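Local coordinates for protein-glutamine deamidase Cif (Burkholderia pseudomallei, PDB 3GQM) that deamidates a glutamine side chain of host NEDD8 to glutamate, thereby shutting down cullin-RING ubiquitin ligases and blocking the host cell cycle, at residues A[31-36]-A[162-167]. Numbering follows the deposited sequence.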
loop_
_atom_site.group_PDB
_atom_site.type_symbol
_atom_site.label_atom_id
_atom_site.label_comp_id
_atom_site.label_asym_id
_atom_site.label_seq_id
_atom_site.Cartn_x
_atom_site.Cartn_y
_atom_site.Cartn_z
ATOM N N THR A 31 -13.604 -13.941 -0.716
ATOM C CA THR A 31 -14.747 -13.250 -1.247
ATOM C C THR A 31 -15.091 -12.011 -0.407
ATOM O O THR A 31 -15.395 -10.950 -0.941
ATOM C CB THR A 31 -15.971 -14.230 -1.270
ATOM O OG1 THR A 31 -15.648 -15.329 -2.143
ATOM C CG2 THR A 31 -17.200 -13.515 -1.763
ATOM N N LEU A 32 -15.039 -12.139 0.913
ATOM C CA LEU A 32 -15.362 -10.991 1.783
ATOM C C LEU A 32 -14.301 -9.873 1.681
ATOM O O LEU A 32 -14.618 -8.695 1.654
ATOM C CB LEU A 32 -15.440 -11.446 3.239
ATOM C CG LEU A 32 -16.618 -12.388 3.595
ATOM C CD1 LEU A 32 -16.431 -12.929 4.990
ATOM C CD2 LEU A 32 -17.913 -11.650 3.476
ATOM N N ARG A 33 -13.040 -10.289 1.702
ATOM C CA ARG A 33 -11.871 -9.407 1.525
ATOM C C ARG A 33 -12.120 -8.574 0.276
ATOM O O ARG A 33 -12.077 -7.320 0.294
ATOM C CB ARG A 33 -10.610 -10.300 1.374
ATOM C CG ARG A 33 -9.303 -9.555 1.271
ATOM C CD ARG A 33 -8.077 -10.506 1.119
ATOM N NE ARG A 33 -6.913 -9.665 0.817
ATOM C CZ ARG A 33 -6.616 -9.166 -0.375
ATOM N NH1 ARG A 33 -7.332 -9.494 -1.456
ATOM N NH2 ARG A 33 -5.534 -8.395 -0.507
ATOM N N LYS A 34 -12.454 -9.256 -0.803
ATOM C CA LYS A 34 -12.681 -8.567 -2.087
ATOM C C LYS A 34 -13.773 -7.507 -1.994
ATOM O O LYS A 34 -13.607 -6.363 -2.458
ATOM C CB LYS A 34 -12.953 -9.614 -3.182
ATOM C CG LYS A 34 -13.418 -9.035 -4.522
ATOM C CD LYS A 34 -13.468 -10.187 -5.506
ATOM C CE LYS A 34 -14.365 -9.896 -6.698
ATOM N NZ LYS A 34 -13.734 -8.909 -7.620
ATOM N N ALA A 35 -14.897 -7.887 -1.378
ATOM C CA ALA A 35 -15.960 -6.934 -1.120
ATOM C C ALA A 35 -15.588 -5.779 -0.184
ATOM O O ALA A 35 -16.000 -4.681 -0.414
ATOM C CB ALA A 35 -17.239 -7.662 -0.597
ATOM N N THR A 36 -14.856 -6.031 0.886
ATOM C CA THR A 36 -14.403 -4.955 1.763
ATOM C C THR A 36 -13.532 -3.955 0.958
ATOM O O THR A 36 -13.778 -2.712 0.916
ATOM C CB THR A 36 -13.585 -5.549 2.959
ATOM O OG1 THR A 36 -14.414 -6.413 3.729
ATOM C CG2 THR A 36 -13.034 -4.464 3.914
ATOM N N LEU A 162 2.388 -3.337 -0.253
ATOM C CA LEU A 162 2.012 -4.328 0.743
ATOM C C LEU A 162 1.816 -5.704 0.089
ATOM O O LEU A 162 1.360 -5.794 -1.035
ATOM C CB LEU A 162 0.700 -3.901 1.391
ATOM C CG LEU A 162 0.593 -2.528 2.068
ATOM C CD1 LEU A 162 -0.834 -2.355 2.703
ATOM C CD2 LEU A 162 1.614 -2.439 3.183
ATOM N N ILE A 163 2.177 -6.740 0.837
ATOM C CA ILE A 163 1.806 -8.104 0.545
ATOM C C ILE A 163 0.828 -8.562 1.625
ATOM O O ILE A 163 1.191 -8.588 2.790
ATOM C CB ILE A 163 3.038 -9.033 0.579
ATOM C CG1 ILE A 163 4.045 -8.568 -0.488
ATOM C CG2 ILE A 163 2.580 -10.445 0.270
ATOM C CD1 ILE A 163 5.493 -8.979 -0.250
ATOM N N ASP A 164 -0.399 -8.902 1.229
ATOM C CA ASP A 164 -1.402 -9.404 2.148
ATOM C C ASP A 164 -1.345 -10.957 2.187
ATOM O O ASP A 164 -1.398 -11.612 1.139
ATOM C CB ASP A 164 -2.754 -8.932 1.652
ATOM C CG ASP A 164 -3.877 -9.164 2.667
ATOM O OD1 ASP A 164 -3.648 -9.724 3.742
ATOM O OD2 ASP A 164 -5.014 -8.806 2.358
ATOM N N LEU A 165 -1.200 -11.514 3.367
ATOM C CA LEU A 165 -1.122 -12.979 3.572
ATOM C C LEU A 165 -2.267 -13.453 4.481
ATOM O O LEU A 165 -2.047 -13.784 5.650
ATOM C CB LEU A 165 0.234 -13.355 4.213
ATOM C CG LEU A 165 1.471 -12.887 3.435
ATOM C CD1 LEU A 165 2.731 -12.937 4.289
ATOM C CD2 LEU A 165 1.693 -13.751 2.192
ATOM N N PRO A 166 -3.493 -13.474 3.963
ATOM C CA PRO A 166 -4.561 -13.903 4.865
ATOM C C PRO A 166 -4.461 -15.387 5.121
ATOM O O PRO A 166 -3.983 -16.114 4.255
ATOM C CB PRO A 166 -5.851 -13.609 4.084
ATOM C CG PRO A 166 -5.450 -13.470 2.632
ATOM C CD PRO A 166 -3.952 -13.213 2.583
ATOM N N ALA A 167 -4.907 -15.848 6.284
ATOM C CA ALA A 167 -5.005 -17.315 6.463
ATOM C C ALA A 167 -6.261 -17.847 5.748
ATOM O O ALA A 167 -7.365 -17.305 5.889
ATOM C CB ALA A 167 -4.975 -17.707 7.927
#
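Arg33 and Asp164 show how a single buried ion pair can tie a helix to a β-sheet when their backbones stay well apart. The CA atoms of Arg33 and Pro166, the nearest across the contact, are still 9.2 Å from each other. The distance between helix and strand is spanned by the arginine side chain. Its CG lies anti to the backbone N (chi1 -176°), and the chain continues fully extended to NE, carrying the guanidinium out from the helix to meet the aspartate, which comes from the opposite direction. The grip is side-on, and both nitrogens converge on one oxygen. NE of Arg33 stands 2.6 Å from OD2 of Asp164 in a fairly straight bond (159°). NH2 of Arg33 reaches the same OD2 of Asp164 at 2.9 Å in a more bent hydrogen bond. OD2 sits in the guanidinium plane, at its edge. The two flat groups are nevertheless turned 47° against each other, and NE meets OD2 from above the carboxylate plane, whereas NH2 comes to the anti side of OD2, closer to that plane. This is therefore not the coplanar, two-oxygen pairing of a classic bidentate bridge. The other carboxylate oxygen, OD1, is bound by the hydroxyl of Tyr260, which should help fix the rotation of the carboxylate. Arg33 NH1 is likewise satisfied, by the carbonyl of Gly200, and Tyr176 adds a cation-pi contact. Nearer the backbone, CD of Arg33 packs against CG of Pro166 at 4.2 Å, a lighter nonpolar touch just past the strand end. Structurally, the contact pins the first modelled helix, 29-42, onto strand 159-165 of the antiparallel sheet, the strand that begins with the inferred catalytic His159, in a protein whose family belongs to the papain-like cysteine peptidase clan (CA).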